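Local coordinates for tautomerase domain-containing protein (Gammaproteobacteria bacterium SG8_31, PDB 7M59), which belongs to the tautomerase family of the MIF clan and is built from small beta-alpha-beta subunits, six of which make up the assembly, at residues 22-27 with 38-43. Residues are numbered along the deposited sequence; the frame is centred on the assembly and turned at random.
Sequences AITRAV and IYVLIR
T24 on helix 13-31 sits over I38, just before strand 39-45, their CA atoms 6.7 Å apart, the closest CA pair of the two segments; no hydrogen bond crosses between 22-27 and 38-43. I38 lies against the helix. Its CG1 stands anti to the carbonyl carbon (chi1 -63°) and the chain runs on extended, which carries I38 CD1 to 3.5 Å from T24 O, a van der Waals approach to a carbonyl. I38 CD1 also lies 4.0 Å from V27 CG1, the two side chains running past each other in opposite directions, and T24 CG2 meets I38 CD1 at a similar distance, the T24 and I38 side chains crossing at a slant. While T24 CG2 meets I38, T24 OG1 lies against V40 CG2 at 3.7 Å. T24 is buried, and its hydroxyl is satisfied by a hydrogen bond to A20 O, one turn earlier in the helix. V40 CG2 also packs against I23 CG2 at 4.1 Å, so one methyl serves two helix residues. All five touching residues are buried. The contact lays the helix of a beta-alpha-beta unit on its sheet: I23 also touches I3 and C5 of the parallel strand 2-8, V27 reaches I3 and P1, and Y39, V40 and L41 extend the sheet through an antiparallel ladder with a neighbouring subunit.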
ATOM      1  N   ALA A  22      -4.544  -2.631 -19.984  1.00 23.36           N
ATOM      2  CA  ALA A  22      -3.501  -3.602 -20.300  1.00 22.13           C
ATOM      3  C   ALA A  22      -3.121  -4.427 -19.075  1.00 23.82           C
ATOM      4  O   ALA A  22      -2.866  -5.631 -19.187  1.00 23.49           O
ATOM      5  CB  ALA A  22      -2.279  -2.885 -20.863  1.00 24.02           C
ATOM      6  N   ILE A  23      -3.077  -3.797 -17.899  1.00 22.87           N
ATOM      7  CA  ILE A  23      -2.803  -4.551 -16.676  1.00 21.78           C
ATOM      8  C   ILE A  23      -3.937  -5.521 -16.380  1.00 21.81           C
ATOM      9  O   ILE A  23      -3.702  -6.663 -15.968  1.00 22.19           O
ATOM     10  CB  ILE A  23      -2.549  -3.591 -15.498  1.00 20.16           C
ATOM     11  CG1 ILE A  23      -1.179  -2.933 -15.663  1.00 19.89           C
ATOM     12  CG2 ILE A  23      -2.628  -4.347 -14.169  1.00 20.55           C
ATOM     13  CD1 ILE A  23      -0.888  -1.799 -14.663  1.00 20.75           C
ATOM     14  N   THR A  24      -5.184  -5.086 -16.579  1.00 21.91           N
ATOM     15  CA  THR A  24      -6.324  -5.966 -16.343  1.00 21.59           C
ATOM     16  C   THR A  24      -6.233  -7.211 -17.221  1.00 24.49           C
ATOM     17  O   THR A  24      -6.394  -8.341 -16.740  1.00 23.43           O
ATOM     18  CB  THR A  24      -7.628  -5.203 -16.594  1.00 22.68           C
ATOM     19  OG1 THR A  24      -7.679  -4.058 -15.727  1.00 24.80           O
ATOM     20  CG2 THR A  24      -8.852  -6.093 -16.324  1.00 23.22           C
ATOM     21  N   ARG A  25      -5.951  -7.019 -18.514  1.00 23.21           N
ATOM     22  CA  ARG A  25      -5.778  -8.156 -19.417  1.00 24.99           C
ATOM     23  C   ARG A  25      -4.591  -9.021 -19.006  1.00 25.97           C
ATOM     24  O   ARG A  25      -4.692 -10.255 -18.996  1.00 26.26           O
ATOM     25  CB  ARG A  25      -5.594  -7.666 -20.856  1.00 27.81           C
ATOM     26  CG  ARG A  25      -6.846  -7.077 -21.486  1.00 33.01           C
ATOM     27  CD  ARG A  25      -6.658  -6.890 -22.987  1.00 33.10           C
ATOM     28  NE  ARG A  25      -5.533  -6.009 -23.290  1.00 35.27           N
ATOM     29  CZ  ARG A  25      -5.616  -4.682 -23.340  1.00 33.99           C
ATOM     30  NH1 ARG A  25      -6.773  -4.076 -23.111  1.00 35.79           N
ATOM     31  NH2 ARG A  25      -4.540  -3.959 -23.624  1.00 34.26           N
ATOM     32  N   ALA A  26      -3.460  -8.393 -18.662  1.00 24.54           N
ATOM     33  CA  ALA A  26      -2.275  -9.153 -18.267  1.00 25.28           C
ATOM     34  C   ALA A  26      -2.550 -10.022 -17.046  1.00 24.26           C
ATOM     35  O   ALA A  26      -2.171 -11.199 -17.013  1.00 23.87           O
ATOM     36  CB  ALA A  26      -1.100  -8.211 -17.996  1.00 23.67           C
ATOM     37  N   VAL A  27      -3.197  -9.459 -16.023  1.00 21.38           N
ATOM     38  CA  VAL A  27      -3.480 -10.238 -14.821  1.00 20.85           C
ATOM     39  C   VAL A  27      -4.455 -11.368 -15.136  1.00 23.17           C
ATOM     40  O   VAL A  27      -4.245 -12.520 -14.739  1.00 22.80           O
ATOM     41  CB  VAL A  27      -4.000  -9.316 -13.703  1.00 21.84           C
ATOM     42  CG1 VAL A  27      -4.523 -10.128 -12.518  1.00 20.91           C
ATOM     43  CG2 VAL A  27      -2.879  -8.380 -13.274  1.00 20.96           C
ATOM     44  N   ILE A  38     -10.874  -8.048 -10.605  1.00 21.61           N
ATOM     45  CA  ILE A  38      -9.674  -7.222 -10.724  1.00 21.61           C
ATOM     46  C   ILE A  38     -10.019  -5.771 -10.407  1.00 22.44           C
ATOM     47  O   ILE A  38     -11.022  -5.231 -10.892  1.00 24.87           O
ATOM     48  CB  ILE A  38      -9.053  -7.351 -12.123  1.00 23.07           C
ATOM     49  CG1 ILE A  38      -8.596  -8.794 -12.366  1.00 23.32           C
ATOM     50  CG2 ILE A  38      -7.889  -6.386 -12.275  1.00 21.55           C
ATOM     51  CD1 ILE A  38      -8.128  -9.057 -13.781  1.00 22.39           C
ATOM     52  N   TYR A  39      -9.186  -5.134  -9.586  1.00 18.02           N
ATOM     53  CA  TYR A  39      -9.350  -3.728  -9.233  1.00 18.95           C
ATOM     54  C   TYR A  39      -7.980  -3.080  -9.395  1.00 19.34           C
ATOM     55  O   TYR A  39      -7.037  -3.438  -8.680  1.00 18.77           O
ATOM     56  CB  TYR A  39      -9.883  -3.594  -7.805  1.00 19.74           C
ATOM     57  CG  TYR A  39     -10.468  -2.257  -7.373  1.00 21.39           C
ATOM     58  CD1 TYR A  39     -11.634  -2.219  -6.617  1.00 21.40           C
ATOM     59  CD2 TYR A  39      -9.825  -1.044  -7.649  1.00 22.04           C
ATOM     60  CE1 TYR A  39     -12.167  -1.017  -6.173  1.00 21.08           C
ATOM     61  CE2 TYR A  39     -10.360   0.168  -7.208  1.00 18.65           C
ATOM     62  CZ  TYR A  39     -11.529   0.165  -6.468  1.00 20.02           C
ATOM     63  OH  TYR A  39     -12.069   1.341  -6.005  1.00 20.28           O
ATOM     64  N   VAL A  40      -7.859  -2.180 -10.367  1.00 18.85           N
ATOM     65  CA  VAL A  40      -6.633  -1.427 -10.609  1.00 18.89           C
ATOM     66  C   VAL A  40      -6.810  -0.031 -10.033  1.00 19.52           C
ATOM     67  O   VAL A  40      -7.834   0.625 -10.265  1.00 21.59           O
ATOM     68  CB  VAL A  40      -6.295  -1.362 -12.107  1.00 20.36           C
ATOM     69  CG1 VAL A  40      -5.033  -0.546 -12.325  1.00 19.79           C
ATOM     70  CG2 VAL A  40      -6.123  -2.763 -12.667  1.00 21.35           C
ATOM     71  N   LEU A  41      -5.819   0.425  -9.281  1.00 17.38           N
ATOM     72  CA  LEU A  41      -5.862   1.729  -8.638  1.00 17.37           C
ATOM     73  C   LEU A  41      -4.605   2.490  -9.025  1.00 20.43           C
ATOM     74  O   LEU A  41      -3.498   1.970  -8.869  1.00 19.30           O
ATOM     75  CB  LEU A  41      -5.960   1.575  -7.116  1.00 18.56           C
ATOM     76  CG  LEU A  41      -5.852   2.885  -6.344  1.00 22.39           C
ATOM     77  CD1 LEU A  41      -7.116   3.715  -6.583  1.00 22.84           C
ATOM     78  CD2 LEU A  41      -5.682   2.563  -4.880  1.00 23.46           C
ATOM     79  N   ILE A  42      -4.772   3.709  -9.539  1.00 18.13           N
ATOM     80  CA  ILE A  42      -3.661   4.527 -10.012  1.00 17.94           C
ATOM     81  C   ILE A  42      -3.487   5.712  -9.072  1.00 18.43           C
ATOM     82  O   ILE A  42      -4.460   6.409  -8.752  1.00 19.01           O
ATOM     83  CB  ILE A  42      -3.895   5.022 -11.448  1.00 18.31           C
ATOM     84  CG1 ILE A  42      -4.052   3.836 -12.405  1.00 18.74           C
ATOM     85  CG2 ILE A  42      -2.747   5.934 -11.873  1.00 20.18           C
ATOM     86  CD1 ILE A  42      -4.625   4.235 -13.772  1.00 22.46           C
ATOM     87  N   ARG A  43      -2.254   5.948  -8.636  1.00 17.64           N
ATOM     88  CA  ARG A  43      -1.909   7.135  -7.866  1.00 17.45           C
ATOM     89  C   ARG A  43      -0.740   7.833  -8.542  1.00 18.77           C
ATOM     90  O   ARG A  43       0.240   7.179  -8.909  1.00 18.61           O
ATOM     91  CB  ARG A  43      -1.526   6.778  -6.421  1.00 17.66           C
ATOM     92  CG  ARG A  43      -2.692   6.297  -5.565  1.00 18.21           C
ATOM     93  CD  ARG A  43      -2.233   6.015  -4.120  1.00 17.83           C
ATOM     94  NE  ARG A  43      -1.293   4.892  -4.087  1.00 16.58           N
ATOM     95  CZ  ARG A  43      -1.591   3.662  -3.669  1.00 18.46           C
ATOM     96  NH1 ARG A  43      -2.807   3.361  -3.201  1.00 17.01           N
ATOM     97  NH2 ARG A  43      -0.657   2.717  -3.708  1.00 15.57           N
TER